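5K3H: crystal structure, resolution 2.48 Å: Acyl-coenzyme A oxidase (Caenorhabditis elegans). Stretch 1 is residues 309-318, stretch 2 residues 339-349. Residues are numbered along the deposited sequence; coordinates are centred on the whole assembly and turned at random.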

ATOM      1  N   ALA B 309      10.895   1.714   8.312  1.00 15.29           N
ATOM      2  CA  ALA B 309       9.502   1.910   8.697  1.00 15.14           C
ATOM      3  C   ALA B 309       9.252   1.487  10.140  1.00 14.90           C
ATOM      4  O   ALA B 309       8.516   2.161  10.870  1.00 14.49           O
ATOM      5  CB  ALA B 309       8.589   1.150   7.739  1.00 15.27           C
ATOM      6  N   LEU B 310       9.895   0.406  10.590  1.00 15.16           N
ATOM      7  CA  LEU B 310       9.635  -0.067  11.946  1.00 15.00           C
ATOM      8  C   LEU B 310      10.297   0.821  12.992  1.00 14.67           C
ATOM      9  O   LEU B 310       9.718   1.060  14.061  1.00 14.34           O
ATOM     10  CB  LEU B 310      10.094  -1.518  12.084  1.00 15.23           C
ATOM     11  CG  LEU B 310       9.244  -2.501  11.266  1.00 15.53           C
ATOM     12  CD1 LEU B 310      10.009  -3.806  11.086  1.00 15.65           C
ATOM     13  CD2 LEU B 310       7.923  -2.731  11.942  1.00 15.44           C
ATOM     14  N   ASN B 311      11.497   1.345  12.701  1.00 15.13           N
ATOM     15  CA  ASN B 311      12.073   2.369  13.569  1.00 15.02           C
ATOM     16  C   ASN B 311      11.078   3.515  13.764  1.00 15.34           C
ATOM     17  O   ASN B 311      10.849   3.985  14.885  1.00 15.86           O
ATOM     18  CB  ASN B 311      13.372   2.892  12.967  1.00 14.82           C
ATOM     19  CG  ASN B 311      14.600   2.080  13.396  1.00 14.59           C
ATOM     20  OD1 ASN B 311      15.213   2.365  14.417  1.00 14.58           O
ATOM     21  ND2 ASN B 311      14.966   1.068  12.597  1.00 14.53           N
ATOM     22  N   ILE B 312      10.478   3.981  12.675  1.00 15.20           N
ATOM     23  CA  ILE B 312       9.559   5.112  12.764  1.00 15.43           C
ATOM     24  C   ILE B 312       8.334   4.744  13.587  1.00 15.69           C
ATOM     25  O   ILE B 312       7.983   5.435  14.554  1.00 15.70           O
ATOM     26  CB  ILE B 312       9.171   5.593  11.353  1.00 15.28           C
ATOM     27  CG1 ILE B 312      10.409   6.137  10.631  1.00 15.23           C
ATOM     28  CG2 ILE B 312       7.997   6.588  11.426  1.00 15.33           C
ATOM     29  CD1 ILE B 312      10.302   6.107   9.121  1.00 15.30           C
ATOM     30  N   ALA B 313       7.681   3.631  13.232  1.00 14.89           N
ATOM     31  CA  ALA B 313       6.440   3.275  13.892  1.00 15.36           C
ATOM     32  C   ALA B 313       6.658   2.847  15.339  1.00 15.52           C
ATOM     33  O   ALA B 313       5.785   3.077  16.180  1.00 15.64           O
ATOM     34  CB  ALA B 313       5.740   2.174  13.105  1.00 15.56           C
ATOM     35  N   THR B 314       7.788   2.202  15.656  1.00 15.15           N
ATOM     36  CA  THR B 314       7.978   1.718  17.020  1.00 15.44           C
ATOM     37  C   THR B 314       8.443   2.840  17.951  1.00 15.92           C
ATOM     38  O   THR B 314       7.989   2.922  19.103  1.00 16.19           O
ATOM     39  CB  THR B 314       8.967   0.542  17.039  1.00 15.76           C
ATOM     40  OG1 THR B 314       8.590  -0.446  16.046  1.00 15.93           O
ATOM     41  CG2 THR B 314       9.023  -0.101  18.427  1.00 15.60           C
ATOM     42  N   ARG B 315       9.314   3.736  17.474  1.00 16.69           N
ATOM     43  CA  ARG B 315       9.628   4.935  18.254  1.00 16.85           C
ATOM     44  C   ARG B 315       8.369   5.759  18.546  1.00 17.29           C
ATOM     45  O   ARG B 315       8.119   6.141  19.695  1.00 16.96           O
ATOM     46  CB  ARG B 315      10.679   5.771  17.515  1.00 16.59           C
ATOM     47  CG  ARG B 315      12.081   5.194  17.623  1.00 16.66           C
ATOM     48  CD  ARG B 315      13.014   5.847  16.633  1.00 16.65           C
ATOM     49  NE  ARG B 315      14.374   5.354  16.799  1.00 16.60           N
ATOM     50  CZ  ARG B 315      15.421   5.783  16.104  1.00 16.53           C
ATOM     51  NH1 ARG B 315      15.279   6.715  15.179  1.00 16.93           N
ATOM     52  NH2 ARG B 315      16.610   5.276  16.349  1.00 16.28           N
ATOM     53  N   TYR B 316       7.568   6.043  17.510  1.00 17.66           N
ATOM     54  CA  TYR B 316       6.326   6.793  17.693  1.00 17.83           C
ATOM     55  C   TYR B 316       5.373   6.082  18.649  1.00 17.40           C
ATOM     56  O   TYR B 316       4.705   6.733  19.458  1.00 16.70           O
ATOM     57  CB  TYR B 316       5.658   7.038  16.337  1.00 18.55           C
ATOM     58  CG  TYR B 316       4.354   7.793  16.436  1.00 18.88           C
ATOM     59  CD1 TYR B 316       4.329   9.140  16.758  1.00 19.43           C
ATOM     60  CD2 TYR B 316       3.151   7.155  16.220  1.00 19.56           C
ATOM     61  CE1 TYR B 316       3.122   9.828  16.880  1.00 20.00           C
ATOM     62  CE2 TYR B 316       1.953   7.829  16.323  1.00 20.08           C
ATOM     63  CZ  TYR B 316       1.937   9.160  16.650  1.00 20.58           C
ATOM     64  OH  TYR B 316       0.732   9.823  16.748  1.00 21.65           O
ATOM     65  N   SER B 317       5.307   4.744  18.593  1.00 15.96           N
ATOM     66  CA  SER B 317       4.447   4.014  19.524  1.00 16.92           C
ATOM     67  C   SER B 317       4.924   4.158  20.962  1.00 18.05           C
ATOM     68  O   SER B 317       4.107   4.078  21.890  1.00 18.12           O
ATOM     69  CB  SER B 317       4.400   2.524  19.173  1.00 16.73           C
ATOM     70  OG  SER B 317       3.780   2.269  17.919  1.00 15.76           O
ATOM     71  N   ALA B 318       6.214   4.432  21.168  1.00 17.17           N
ATOM     72  CA  ALA B 318       6.727   4.640  22.523  1.00 17.73           C
ATOM     73  C   ALA B 318       6.402   6.048  23.039  1.00 18.66           C
ATOM     74  O   ALA B 318       6.183   6.231  24.242  1.00 20.10           O
ATOM     75  CB  ALA B 318       8.242   4.400  22.559  1.00 17.65           C
TER
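Stretch 2, residues 339-349: TQQHRLFPFIA

How does stretch 2 lie on stretch 1? Both are segments of longer helices, and they run in roughly opposite directions, with 145° between their N-to-C directions (signed crossing angle -145°) and axes 10.4 Å apart at closest approach. The start of stretch 2 therefore meets the end of stretch 1: Gln340 lies nearest Ser317, with 8.1 Å between their CA atoms, while eight residues on, the CA of Ile348 is 6.9 Å from the CA of Leu310. The contact buries 365 Å², both sides summed.

What holds the first turn of stretch 2 in place? Thr339 is out of reach, but Gln340 points toward stretch 1 and its amide closes the gap, NE2 of Gln340 donating a hydrogen bond to OG of Ser317 at 2.8 Å with an angle of 160° at the hydrogen. That hydroxyl in turn donates to its own helix, OG of Ser317 to O of Ala313 at 2.8 Å, so it is a donor within its helix and an acceptor across the contact. Gln341 and His342 then pass without contact.

Which side chain of stretch 2 enters the surface of stretch 1? Leu344, with chi1 m and chi2 t, points toward stretch 1 and sits as a knob among Leu310, Ala313, Thr314 and Ser317. The knob comes close to Ala313, Ala313 CB lying 3.5 Å from Leu344 CD2, and Leu310 CD2 is 4.2 Å from that same Leu344 CD2. The other methyl of the knob, Leu344 CD1, lies 3.8 Å from Thr314 OG1 and 3.7 Å from Ser317 OG. These two polar atoms do not face it unsatisfied: Thr314 OG1 donates to Leu310 O at 2.7 Å, and the serine is bonded as described.

How does the contact continue past the kink? The N atoms of Pro346 and Phe347 have no bond to the turn before; a proline nitrogen carries no hydrogen to give, whereas Phe347 N bonds instead to Leu344 O at 3.0 Å. CA-to-CB of Pro346 points away, and the chain returns to stretch 1 at Phe347, whose CB lies 3.9 Å from Leu310 CD1 although the end of its side chain leads away. Leu310 packs against backbone as well, its CD1 reaching 3.2 Å from Phe347 O and 3.5 Å from Ile348 N. Ile348 stands sideways, its CG1 4.0 Å from Leu310 CD1, and Ala349 turns away.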

ATOM      1  N   THR B 339      -2.447  -5.457  20.372  1.00 19.80           N
ATOM      2  CA  THR B 339      -2.826  -5.188  18.998  1.00 20.52           C
ATOM      3  C   THR B 339      -1.743  -4.415  18.256  1.00 20.13           C
ATOM      4  O   THR B 339      -1.481  -4.690  17.081  1.00 20.23           O
ATOM      5  CB  THR B 339      -4.169  -4.449  19.067  1.00 21.05           C
ATOM      6  OG1 THR B 339      -5.247  -5.349  18.725  1.00 22.71           O
ATOM      7  CG2 THR B 339      -4.176  -3.147  18.303  1.00 21.13           C
ATOM      8  N   GLN B 340      -1.078  -3.470  18.932  1.00 18.72           N
ATOM      9  CA  GLN B 340       0.019  -2.714  18.311  1.00 18.11           C
ATOM     10  C   GLN B 340       1.287  -3.561  18.207  1.00 18.19           C
ATOM     11  O   GLN B 340       1.977  -3.554  17.175  1.00 17.63           O
ATOM     12  CB  GLN B 340       0.325  -1.464  19.131  1.00 17.52           C
ATOM     13  CG  GLN B 340       1.242  -0.445  18.466  1.00 17.18           C
ATOM     14  CD  GLN B 340       0.500   0.513  17.547  1.00 16.97           C
ATOM     15  OE1 GLN B 340      -0.594   0.220  17.049  1.00 17.20           O
ATOM     16  NE2 GLN B 340       1.080   1.686  17.344  1.00 16.63           N
ATOM     17  N   GLN B 341       1.608  -4.297  19.272  1.00 16.78           N
ATOM     18  CA  GLN B 341       2.761  -5.180  19.236  1.00 16.94           C
ATOM     19  C   GLN B 341       2.612  -6.224  18.131  1.00 17.54           C
ATOM     20  O   GLN B 341       3.576  -6.518  17.412  1.00 16.91           O
ATOM     21  CB  GLN B 341       2.921  -5.848  20.602  1.00 16.77           C
ATOM     22  CG  GLN B 341       3.101  -4.842  21.740  1.00 16.56           C
ATOM     23  CD  GLN B 341       3.324  -5.499  23.096  1.00 16.48           C
ATOM     24  OE1 GLN B 341       3.375  -6.733  23.201  1.00 16.61           O
ATOM     25  NE2 GLN B 341       3.486  -4.684  24.134  1.00 16.40           N
ATOM     26  N   HIS B 342       1.396  -6.765  17.965  1.00 17.53           N
ATOM     27  CA  HIS B 342       1.161  -7.789  16.961  1.00 17.98           C
ATOM     28  C   HIS B 342       1.385  -7.260  15.554  1.00 18.90           C
ATOM     29  O   HIS B 342       1.748  -8.030  14.649  1.00 19.59           O
ATOM     30  CB  HIS B 342      -0.258  -8.347  17.120  1.00 17.70           C
ATOM     31  CG  HIS B 342      -0.584  -9.487  16.195  1.00 17.52           C
ATOM     32  ND1 HIS B 342      -1.465  -9.365  15.138  1.00 17.18           N
ATOM     33  CD2 HIS B 342      -0.154 -10.772  16.175  1.00 17.57           C
ATOM     34  CE1 HIS B 342      -1.566 -10.527  14.512  1.00 17.01           C
ATOM     35  NE2 HIS B 342      -0.777 -11.396  15.116  1.00 17.42           N
ATOM     36  N   ARG B 343       1.165  -5.969  15.331  1.00 16.18           N
ATOM     37  CA  ARG B 343       1.318  -5.427  13.988  1.00 17.07           C
ATOM     38  C   ARG B 343       2.702  -4.823  13.745  1.00 16.24           C
ATOM     39  O   ARG B 343       2.971  -4.355  12.631  1.00 15.63           O
ATOM     40  CB  ARG B 343       0.217  -4.385  13.722  1.00 19.80           C
ATOM     41  CG  ARG B 343       0.538  -2.995  14.237  1.00 24.16           C
ATOM     42  CD  ARG B 343      -0.697  -2.128  14.325  1.00 27.75           C
ATOM     43  NE  ARG B 343      -1.463  -2.171  13.100  1.00 33.44           N
ATOM     44  CZ  ARG B 343      -2.533  -1.414  12.857  1.00 39.59           C
ATOM     45  NH1 ARG B 343      -2.957  -0.546  13.775  1.00 37.77           N
ATOM     46  NH2 ARG B 343      -3.180  -1.535  11.693  1.00 42.11           N
ATOM     47  N   LEU B 344       3.596  -4.852  14.736  1.00 17.12           N
ATOM     48  CA  LEU B 344       4.956  -4.351  14.594  1.00 15.96           C
ATOM     49  C   LEU B 344       6.007  -5.433  14.791  1.00 15.46           C
ATOM     50  O   LEU B 344       6.881  -5.598  13.929  1.00 15.38           O
ATOM     51  CB  LEU B 344       5.213  -3.209  15.610  1.00 15.94           C
ATOM     52  CG  LEU B 344       4.511  -1.836  15.534  1.00 16.17           C
ATOM     53  CD1 LEU B 344       4.890  -1.059  16.749  1.00 16.20           C
ATOM     54  CD2 LEU B 344       4.858  -1.033  14.258  1.00 16.59           C
ATOM     55  N   PHE B 345       5.972  -6.163  15.922  1.00 15.97           N
ATOM     56  CA  PHE B 345       7.102  -7.004  16.321  1.00 15.53           C
ATOM     57  C   PHE B 345       7.331  -8.169  15.361  1.00 15.29           C
ATOM     58  O   PHE B 345       8.489  -8.542  15.136  1.00 14.66           O
ATOM     59  CB  PHE B 345       6.946  -7.545  17.745  1.00 15.34           C
ATOM     60  CG  PHE B 345       6.870  -6.482  18.814  1.00 15.30           C
ATOM     61  CD1 PHE B 345       7.192  -5.158  18.538  1.00 15.43           C
ATOM     62  CD2 PHE B 345       6.384  -6.801  20.087  1.00 15.31           C
ATOM     63  CE1 PHE B 345       7.075  -4.186  19.519  1.00 15.23           C
ATOM     64  CE2 PHE B 345       6.268  -5.849  21.058  1.00 15.30           C
ATOM     65  CZ  PHE B 345       6.612  -4.536  20.781  1.00 15.17           C
ATOM     66  N   PRO B 346       6.298  -8.798  14.790  1.00 15.97           N
ATOM     67  CA  PRO B 346       6.582  -9.857  13.822  1.00 16.29           C
ATOM     68  C   PRO B 346       7.349  -9.369  12.607  1.00 16.57           C
ATOM     69  O   PRO B 346       8.005 -10.179  11.945  1.00 16.73           O
ATOM     70  CB  PRO B 346       5.185 -10.385  13.455  1.00 16.19           C
ATOM     71  CG  PRO B 346       4.326 -10.078  14.636  1.00 16.29           C
ATOM     72  CD  PRO B 346       4.846  -8.735  15.087  1.00 16.24           C
ATOM     73  N   PHE B 347       7.271  -8.083  12.283  1.00 15.15           N
ATOM     74  CA  PHE B 347       7.979  -7.515  11.146  1.00 15.96           C
ATOM     75  C   PHE B 347       9.374  -7.047  11.512  1.00 15.61           C
ATOM     76  O   PHE B 347      10.236  -6.946  10.629  1.00 15.31           O
ATOM     77  CB  PHE B 347       7.160  -6.370  10.564  1.00 17.17           C
ATOM     78  CG  PHE B 347       5.805  -6.816  10.101  1.00 18.69           C
ATOM     79  CD1 PHE B 347       5.662  -7.551   8.937  1.00 20.25           C
ATOM     80  CD2 PHE B 347       4.673  -6.563  10.871  1.00 20.45           C
ATOM     81  CE1 PHE B 347       4.421  -7.992   8.541  1.00 21.18           C
ATOM     82  CE2 PHE B 347       3.413  -7.007  10.463  1.00 20.92           C
ATOM     83  CZ  PHE B 347       3.294  -7.715   9.305  1.00 20.80           C
ATOM     84  N   ILE B 348       9.629  -6.782  12.790  1.00 15.69           N
ATOM     85  CA  ILE B 348      11.017  -6.661  13.211  1.00 15.48           C
ATOM     86  C   ILE B 348      11.727  -7.976  12.951  1.00 15.59           C
ATOM     87  O   ILE B 348      12.814  -8.007  12.355  1.00 16.22           O
ATOM     88  CB  ILE B 348      11.114  -6.257  14.692  1.00 15.14           C
ATOM     89  CG1 ILE B 348      10.310  -4.971  14.931  1.00 14.84           C
ATOM     90  CG2 ILE B 348      12.600  -6.120  15.070  1.00 14.70           C
ATOM     91  CD1 ILE B 348      10.246  -4.483  16.399  1.00 14.97           C
ATOM     92  N   ALA B 349      11.070  -9.085  13.309  1.00 16.64           N
ATOM     93  CA  ALA B 349      11.627 -10.414  13.073  1.00 17.01           C
ATOM     94  C   ALA B 349      11.922 -10.627  11.603  1.00 17.17           C
ATOM     95  O   ALA B 349      13.013 -11.078  11.251  1.00 17.52           O
ATOM     96  CB  ALA B 349      10.659 -11.494  13.584  1.00 17.01           C
TER